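Local coordinates for protein nigritoxine (PDB 5M41) that acts as a bacterial toxin against crustaceans and insects, produced by the marine bacterium Vibrio nigripulchritudo, at residues 311-316 against 341-346; 331-336 against 367-372; 361-366 against 440-445. All coordinates share one frame; numbering follows the deposited sequence.

Interaction 1 (311-316 against 341-346)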
loop_
_atom_site.group_PDB
_atom_site.type_symbol
_atom_site.label_atom_id
_atom_site.label_comp_id
_atom_site.label_asym_id
_atom_site.label_seq_id
_atom_site.Cartn_x
_atom_site.Cartn_y
_atom_site.Cartn_z
ATOM N N ALA A 311 -10.937 -3.019 10.540
ATOM C CA ALA A 311 -12.392 -2.825 10.493
ATOM C C ALA A 311 -12.810 -1.973 11.681
ATOM O O ALA A 311 -13.668 -1.076 11.549
ATOM C CB ALA A 311 -13.125 -4.157 10.518
ATOM N N GLY A 312 -12.178 -2.246 12.828
ATOM C CA GLY A 312 -12.396 -1.471 14.060
ATOM C C GLY A 312 -12.058 -0.002 13.880
ATOM O O GLY A 312 -12.828 0.880 14.277
ATOM N N LEU A 313 -10.914 0.265 13.256
ATOM C CA LEU A 313 -10.498 1.644 13.009
ATOM C C LEU A 313 -11.497 2.378 12.116
ATOM O O LEU A 313 -11.820 3.544 12.359
ATOM C CB LEU A 313 -9.109 1.672 12.364
ATOM C CG LEU A 313 -8.423 3.025 12.140
ATOM C CD1 LEU A 313 -7.923 3.612 13.459
ATOM C CD2 LEU A 313 -7.264 2.823 11.172
ATOM N N THR A 314 -11.982 1.706 11.078
ATOM C CA THR A 314 -12.951 2.336 10.175
ATOM C C THR A 314 -14.279 2.615 10.891
ATOM O O THR A 314 -14.892 3.682 10.699
ATOM C CB THR A 314 -13.183 1.491 8.902
ATOM O OG1 THR A 314 -11.920 1.082 8.357
ATOM C CG2 THR A 314 -13.921 2.292 7.858
ATOM N N ALA A 315 -14.723 1.653 11.708
ATOM C CA ALA A 315 -15.984 1.781 12.451
ATOM C C ALA A 315 -15.903 2.968 13.403
ATOM O O ALA A 315 -16.817 3.783 13.444
ATOM C CB ALA A 315 -16.318 0.489 13.190
ATOM N N ASP A 316 -14.790 3.100 14.121
ATOM C CA ASP A 316 -14.652 4.205 15.090
ATOM C C ASP A 316 -14.689 5.570 14.413
ATOM O O ASP A 316 -15.273 6.506 14.955
ATOM C CB ASP A 316 -13.388 4.080 15.939
ATOM C CG ASP A 316 -13.359 2.815 16.773
ATOM O OD1 ASP A 316 -14.402 2.135 16.909
ATOM O OD2 ASP A 316 -12.269 2.492 17.287
ATOM N N ILE A 341 2.710 -3.707 11.101
ATOM C CA ILE A 341 1.824 -3.078 10.113
ATOM C C ILE A 341 1.067 -1.959 10.808
ATOM O O ILE A 341 0.571 -2.139 11.908
ATOM C CB ILE A 341 0.784 -4.060 9.519
ATOM C CG1 ILE A 341 1.460 -5.013 8.551
ATOM C CG2 ILE A 341 -0.272 -3.302 8.708
ATOM C CD1 ILE A 341 0.506 -6.001 7.899
ATOM N N VAL A 342 1.001 -0.795 10.171
ATOM C CA VAL A 342 0.165 0.283 10.673
ATOM C C VAL A 342 -1.099 0.389 9.807
ATOM O O VAL A 342 -1.020 0.318 8.573
ATOM C CB VAL A 342 0.942 1.624 10.777
ATOM C CG1 VAL A 342 1.350 2.150 9.409
ATOM C CG2 VAL A 342 0.150 2.669 11.556
ATOM N N ALA A 343 -2.259 0.498 10.455
ATOM C CA ALA A 343 -3.488 0.879 9.761
ATOM C C ALA A 343 -3.698 2.358 10.015
ATOM O O ALA A 343 -3.517 2.832 11.147
ATOM C CB ALA A 343 -4.681 0.092 10.274
ATOM N N LYS A 344 -4.063 3.077 8.960
ATOM C CA LYS A 344 -4.286 4.500 9.033
ATOM C C LYS A 344 -5.263 4.900 7.942
ATOM O O LYS A 344 -5.101 4.480 6.793
ATOM C CB LYS A 344 -2.953 5.237 8.827
ATOM C CG LYS A 344 -2.982 6.714 9.176
ATOM C CD LYS A 344 -1.582 7.254 9.512
ATOM C CE LYS A 344 -1.648 8.696 10.045
ATOM N NZ LYS A 344 -0.518 8.973 11.010
ATOM N N LEU A 345 -6.250 5.726 8.298
ATOM C CA LEU A 345 -7.269 6.215 7.370
ATOM C C LEU A 345 -6.864 7.584 6.881
ATOM O O LEU A 345 -6.297 8.376 7.655
ATOM C CB LEU A 345 -8.620 6.382 8.073
ATOM C CG LEU A 345 -9.210 5.116 8.670
ATOM C CD1 LEU A 345 -10.404 5.475 9.540
ATOM C CD2 LEU A 345 -9.604 4.141 7.562
ATOM N N SER A 346 -7.157 7.855 5.605
ATOM C CA SER A 346 -7.009 9.176 5.038
ATOM C C SER A 346 -8.308 9.495 4.341
ATOM O O SER A 346 -8.951 8.614 3.783
ATOM C CB SER A 346 -5.885 9.229 4.006
ATOM O OG SER A 346 -4.606 8.973 4.562
#
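Lys344 NZ is the best-held polar side-chain atom of the strand segment, gripped by one hydrogen bond, to Gln292 OE1, and by a long, weak ion pair with Asp288 OD1. The Lys344 side chain leaves the strand away from the helix, so the ammonium group stands off the apolar interface. On the helix, Thr314 OG1 has its hydrogen bond one turn back, to Ala310 O; chi1 of -47° sets it beside its own backbone N, a position from which it makes that bond. Leu345 CD2 rests 3.9 Å from Thr314 OG1, the two side chains crossing at about a right angle. The element formed is a helix laid over one face of an antiparallel sheet, its segment axis 8.9 Å from that of the strand and inclined by 27°, with helix 373-382 packing on Thr314 through Leu376 and Ile377. Leu313 does most of the touching. With CG anti to the backbone N (chi1 -174°), it reaches toward the strand so that Leu313 CD2 sits 3.9 Å from Ala343 CB and 3.7 Å from Ala343 O. Leu313 CD2 also lies 3.9 Å from Leu345 CG, the two leucines meeting tip to tip. Leu345 answers with CD1, placed 3.7 Å from Leu313 O, and no hydrogen bond passes between helix and strand.

Interaction 2 (331-336 against 367-372)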
loop_
_atom_site.group_PDB
_atom_site.type_symbol
_atom_site.label_atom_id
_atom_site.label_comp_id
_atom_site.label_asym_id
_atom_site.label_seq_id
_atom_site.Cartn_x
_atom_site.Cartn_y
_atom_site.Cartn_z
ATOM N N LEU A 331 -8.049 3.402 3.338
ATOM C CA LEU A 331 -7.555 2.677 4.489
ATOM C C LEU A 331 -6.208 2.083 4.093
ATOM O O LEU A 331 -6.139 1.134 3.291
ATOM C CB LEU A 331 -8.555 1.614 4.958
ATOM C CG LEU A 331 -8.095 0.474 5.879
ATOM C CD1 LEU A 331 -7.568 0.975 7.212
ATOM C CD2 LEU A 331 -9.250 -0.483 6.106
ATOM N N SER A 332 -5.140 2.655 4.638
ATOM C CA SER A 332 -3.783 2.211 4.336
ATOM C C SER A 332 -3.367 1.134 5.306
ATOM O O SER A 332 -3.503 1.305 6.503
ATOM C CB SER A 332 -2.776 3.367 4.455
ATOM O OG SER A 332 -2.936 4.306 3.405
ATOM N N LEU A 333 -2.852 0.031 4.781
ATOM C CA LEU A 333 -2.231 -0.980 5.601
ATOM C C LEU A 333 -0.794 -1.007 5.136
ATOM O O LEU A 333 -0.484 -1.478 4.028
ATOM C CB LEU A 333 -2.939 -2.315 5.412
ATOM C CG LEU A 333 -4.427 -2.305 5.795
ATOM C CD1 LEU A 333 -5.112 -3.549 5.269
ATOM C CD2 LEU A 333 -4.597 -2.201 7.308
ATOM N N ALA A 334 0.076 -0.439 5.965
ATOM C CA ALA A 334 1.461 -0.203 5.594
ATOM C C ALA A 334 2.357 -1.007 6.492
ATOM O O ALA A 334 2.264 -0.904 7.707
ATOM C CB ALA A 334 1.801 1.273 5.714
ATOM N N ALA A 335 3.231 -1.805 5.889
ATOM C CA ALA A 335 4.266 -2.495 6.630
ATOM C C ALA A 335 5.178 -1.471 7.305
ATOM O O ALA A 335 5.347 -0.332 6.825
ATOM C CB ALA A 335 5.064 -3.390 5.718
ATOM N N ILE A 336 5.734 -1.884 8.433
ATOM C CA ILE A 336 6.600 -1.046 9.261
ATOM C C ILE A 336 7.838 -1.891 9.634
ATOM O O ILE A 336 7.694 -3.061 9.968
ATOM C CB ILE A 336 5.830 -0.573 10.534
ATOM C CG1 ILE A 336 4.720 0.458 10.186
ATOM C CG2 ILE A 336 6.765 -0.028 11.604
ATOM C CD1 ILE A 336 5.210 1.742 9.515
ATOM N N VAL A 367 -0.708 -1.949 1.089
ATOM C CA VAL A 367 -1.875 -1.737 0.248
ATOM C C VAL A 367 -2.785 -0.663 0.822
ATOM O O VAL A 367 -2.825 -0.448 2.031
ATOM C CB VAL A 367 -2.707 -3.029 0.000
ATOM C CG1 VAL A 367 -1.795 -4.150 -0.487
ATOM C CG2 VAL A 367 -3.428 -3.457 1.270
ATOM N N ASP A 368 -3.497 0.022 -0.069
ATOM C CA ASP A 368 -4.559 0.924 0.345
ATOM C C ASP A 368 -5.891 0.382 -0.183
ATOM O O ASP A 368 -5.996 0.007 -1.347
ATOM C CB ASP A 368 -4.343 2.307 -0.254
ATOM C CG ASP A 368 -2.991 2.919 0.125
ATOM O OD1 ASP A 368 -2.558 2.838 1.308
ATOM O OD2 ASP A 368 -2.370 3.532 -0.781
ATOM N N ILE A 369 -6.896 0.374 0.672
ATOM C CA ILE A 369 -8.250 -0.018 0.290
ATOM C C ILE A 369 -9.068 1.269 0.195
ATOM O O ILE A 369 -9.221 1.993 1.192
ATOM C CB ILE A 369 -8.845 -1.004 1.320
ATOM C CG1 ILE A 369 -7.925 -2.243 1.457
ATOM C CG2 ILE A 369 -10.275 -1.394 0.910
ATOM C CD1 ILE A 369 -8.161 -3.116 2.690
ATOM N N VAL A 370 -9.521 1.593 -1.015
ATOM C CA VAL A 370 -10.165 2.906 -1.292
ATOM C C VAL A 370 -11.640 2.739 -1.703
ATOM O O VAL A 370 -11.954 1.973 -2.601
ATOM C CB VAL A 370 -9.401 3.672 -2.389
ATOM C CG1 VAL A 370 -10.122 4.975 -2.774
ATOM C CG2 VAL A 370 -7.971 3.969 -1.927
ATOM N N GLY A 371 -12.532 3.430 -1.014
ATOM C CA GLY A 371 -13.953 3.472 -1.346
ATOM C C GLY A 371 -14.623 4.361 -0.323
ATOM O O GLY A 371 -13.941 4.970 0.498
ATOM N N SER A 372 -15.952 4.435 -0.328
ATOM C CA SER A 372 -16.599 5.230 0.697
ATOM C C SER A 372 -16.422 4.527 2.039
ATOM O O SER A 372 -16.267 3.302 2.075
ATOM C CB SER A 372 -18.080 5.462 0.380
ATOM O OG SER A 372 -18.863 4.387 0.849
#
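Similar first torsions bring the polar pair together: Ser332 OG (chi1 -71°) and Asp368 CG (chi1 -58°) each stand anti to their own carbonyl carbon and beside the backbone N. Ser332 OG thereby donates to Asp368 OD1 at 2.6 Å, meeting it from above the carboxylate plane, 48° out of it. Asp368 is gripped further by the 440-442 loop: OD1 is also hydrogen-bonded to Gln442 NE2, and OD2 to Thr440 OG1 and Ala441 N. So many contacts would probably favour the ionised form of this buried acid. The two residues form a non-hydrogen-bonded pair, with hydrogen-bonded pairs on either side. Leu331 N reaches Ile369 O at 2.8 Å, and the return bond from Ile369 N to Leu331 O is equally short. Leu333 N meets Val367 O at 2.8 Å nearly along the C=O axis, whereas Val367 N to Leu333 O is longer, at 3.0 Å. Between these, Asp368 CA makes a CA-H...O contact of 3.3 Å with Leu331 O. On the other face Leu331, Leu333, Val367 and Ile369 gather apolar side chains: those of Leu333 and Ile369 cross obliquely, with Leu333 CD1 4.0 Å from Ile369 CD1, and helix 386-396 covers Leu333 and Val367. This is a regular antiparallel strand pair inside a helix-covered sheet, apolar on one face and polar at Ser332 and Asp368 on the other.

Interaction 3 (361-366 against 440-445)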
loop_
_atom_site.group_PDB
_atom_site.type_symbol
_atom_site.label_atom_id
_atom_site.label_comp_id
_atom_site.label_asym_id
_atom_site.label_seq_id
_atom_site.Cartn_x
_atom_site.Cartn_y
_atom_site.Cartn_z
ATOM N N SER A 361 -4.907 -0.043 -4.143
ATOM C CA SER A 361 -3.606 0.437 -4.608
ATOM C C SER A 361 -2.532 -0.371 -3.917
ATOM O O SER A 361 -2.627 -0.654 -2.722
ATOM C CB SER A 361 -3.417 1.915 -4.277
ATOM O OG SER A 361 -4.467 2.696 -4.829
ATOM N N ILE A 362 -1.500 -0.722 -4.653
ATOM C CA ILE A 362 -0.409 -1.514 -4.114
ATOM C C ILE A 362 0.829 -0.615 -4.106
ATOM O O ILE A 362 1.202 -0.060 -5.130
ATOM C CB ILE A 362 -0.201 -2.820 -4.931
ATOM C CG1 ILE A 362 -1.401 -3.771 -4.731
ATOM C CG2 ILE A 362 1.090 -3.528 -4.506
ATOM C CD1 ILE A 362 -1.460 -4.922 -5.729
ATOM N N ALA A 363 1.411 -0.419 -2.920
ATOM C CA ALA A 363 2.611 0.359 -2.772
ATOM C C ALA A 363 3.757 -0.616 -2.541
ATOM O O ALA A 363 3.507 -1.802 -2.349
ATOM C CB ALA A 363 2.479 1.310 -1.579
ATOM N N GLU A 364 5.004 -0.126 -2.549
ATOM C CA GLU A 364 6.148 -0.974 -2.202
ATOM C C GLU A 364 6.049 -1.414 -0.730
ATOM O O GLU A 364 6.629 -2.433 -0.334
ATOM C CB GLU A 364 7.496 -0.258 -2.450
ATOM C CG GLU A 364 7.759 0.236 -3.880
ATOM C CD GLU A 364 8.097 -0.874 -4.895
ATOM O OE1 GLU A 364 7.998 -2.090 -4.575
ATOM O OE2 GLU A 364 8.476 -0.530 -6.052
ATOM N N THR A 365 5.302 -0.645 0.061
ATOM C CA THR A 365 5.230 -0.836 1.504
ATOM C C THR A 365 3.921 -1.451 1.990
ATOM O O THR A 365 3.758 -1.681 3.187
ATOM C CB THR A 365 5.412 0.499 2.233
ATOM O OG1 THR A 365 4.488 1.439 1.688
ATOM C CG2 THR A 365 6.861 1.043 2.076
ATOM N N GLY A 366 2.977 -1.723 1.093
ATOM C CA GLY A 366 1.660 -2.166 1.554
ATOM C C GLY A 366 0.522 -1.965 0.572
ATOM O O GLY A 366 0.751 -1.836 -0.639
ATOM N N THR A 440 -0.843 6.253 -4.203
ATOM C CA THR A 440 -0.903 5.689 -2.871
ATOM C C THR A 440 -0.770 6.785 -1.809
ATOM O O THR A 440 -0.160 7.823 -2.036
ATOM C CB THR A 440 0.168 4.608 -2.648
ATOM O OG1 THR A 440 0.006 4.067 -1.327
ATOM C CG2 THR A 440 1.594 5.185 -2.828
ATOM N N ALA A 441 -1.415 6.569 -0.673
ATOM C CA ALA A 441 -1.230 7.450 0.456
ATOM C C ALA A 441 0.095 7.158 1.155
ATOM O O ALA A 441 0.562 7.998 1.916
ATOM C CB ALA A 441 -2.373 7.298 1.431
ATOM N N GLN A 442 0.696 5.987 0.899
ATOM C CA GLN A 442 1.937 5.566 1.605
ATOM C C GLN A 442 3.175 6.272 1.038
ATOM O O GLN A 442 4.025 5.668 0.393
ATOM C CB GLN A 442 2.070 4.045 1.578
ATOM C CG GLN A 442 0.867 3.403 2.271
ATOM C CD GLN A 442 0.896 1.891 2.334
ATOM O OE1 GLN A 442 1.968 1.262 2.391
ATOM N NE2 GLN A 442 -0.284 1.294 2.358
ATOM N N THR A 443 3.224 7.582 1.242
ATOM C CA THR A 443 4.316 8.393 0.755
ATOM C C THR A 443 5.452 8.444 1.789
ATOM O O THR A 443 5.359 7.897 2.916
ATOM C CB THR A 443 3.846 9.836 0.527
ATOM O OG1 THR A 443 3.333 10.338 1.760
ATOM C CG2 THR A 443 2.739 9.927 -0.569
ATOM N N LYS A 444 6.526 9.125 1.392
ATOM C CA LYS A 444 7.641 9.449 2.273
ATOM C C LYS A 444 7.143 10.116 3.552
ATOM O O LYS A 444 7.455 9.666 4.640
ATOM C CB LYS A 444 8.615 10.369 1.535
ATOM C CG LYS A 444 9.973 10.553 2.205
ATOM C CD LYS A 444 10.653 11.814 1.668
ATOM C CE LYS A 444 12.169 11.684 1.638
ATOM N NZ LYS A 444 12.711 11.145 2.914
ATOM N N SER A 445 6.350 11.170 3.430
ATOM C CA SER A 445 5.963 11.925 4.611
ATOM C C SER A 445 4.998 11.132 5.507
ATOM O O SER A 445 5.071 11.226 6.736
ATOM C CB SER A 445 5.382 13.272 4.217
ATOM O OG SER A 445 4.312 13.071 3.321
HETATM O O HOH W 1 5.160 3.320 -0.009
#
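A buried, largely polar loop-to-loop contact joins the tight turn between strands 359-363 and 366-370 to the loop that leads into helix 444-457. Its centre is the side-chain carbonyl oxygen of Gln442, OE1. Thr365 OG1 donates to Gln442 OE1 at 2.6 Å, arriving in the carbonyl plane on a lone pair, with a C=O...donor angle of 141°. To do so Thr365 holds OG1 in the crowded position between its backbone N and carbonyl carbon (chi1 52°), while the extended Gln442 chain runs past it in the opposite direction. One water doubles the link, donating to Thr365 OG1 at 2.6 Å and to Gln442 O at the same distance, so OG1 gives one bond and takes another. The amide rotation is fixed from its far end as well: besides its bond to Asp368 OD1, Gln442 NE2 bonds weakly to Leu333 O. Beside this polar centre, Ala363 CB packs 3.7 Å from Thr440 OG1. Thr440 OG1, also hydrogen-bonded to Asp368 OD2, accepts from Gln442 N at 3.0 Å, closing an ST turn, and Gln442 is the centre of an inverse gamma turn in which Thr443 N bonds Ala441 O at 2.8 Å. Thr443 then caps the helix start through Phe446 N. Gly366 lies alongside the amide of Gln442 with phi at 158°; its backbone angles by themselves call for glycine, since a CB would jam against the carbonyl O of Thr365, and it would also clash with Gln442 OE1. Ala363 N donates to Gly366 O at 2.8 Å, and a weak bond runs back from Gly366 N to Ala363 O. These bonds enclose Glu364 and Thr365, whose backbone angles fit a type I turn, giving a two-residue beta-hairpin clasped at its tip by the segment entering a capped helix.

All three contacts are buried, and all reach the same antiparallel sheet, where strand 328-336 lies between 340-348 and 366-370. Interaction 1 is the most apolar, a helix laid on the sheet through leucine and alanine; its Ala343 also packs on Leu333 of interaction 2. Interaction 2 lies in the sheet itself and rests on backbone hydrogen bonds, with strand 328-336 bonded on its other edge to Lys344 and Val342. Interaction 3 sits at the hairpin tip on the polar face, held by side chains and one water. Asp368 and a probable backbone bond from Ala335 N to Thr365 O join those two, whereas interaction 1 touches interaction 3 merely by Ser346 on Ala441.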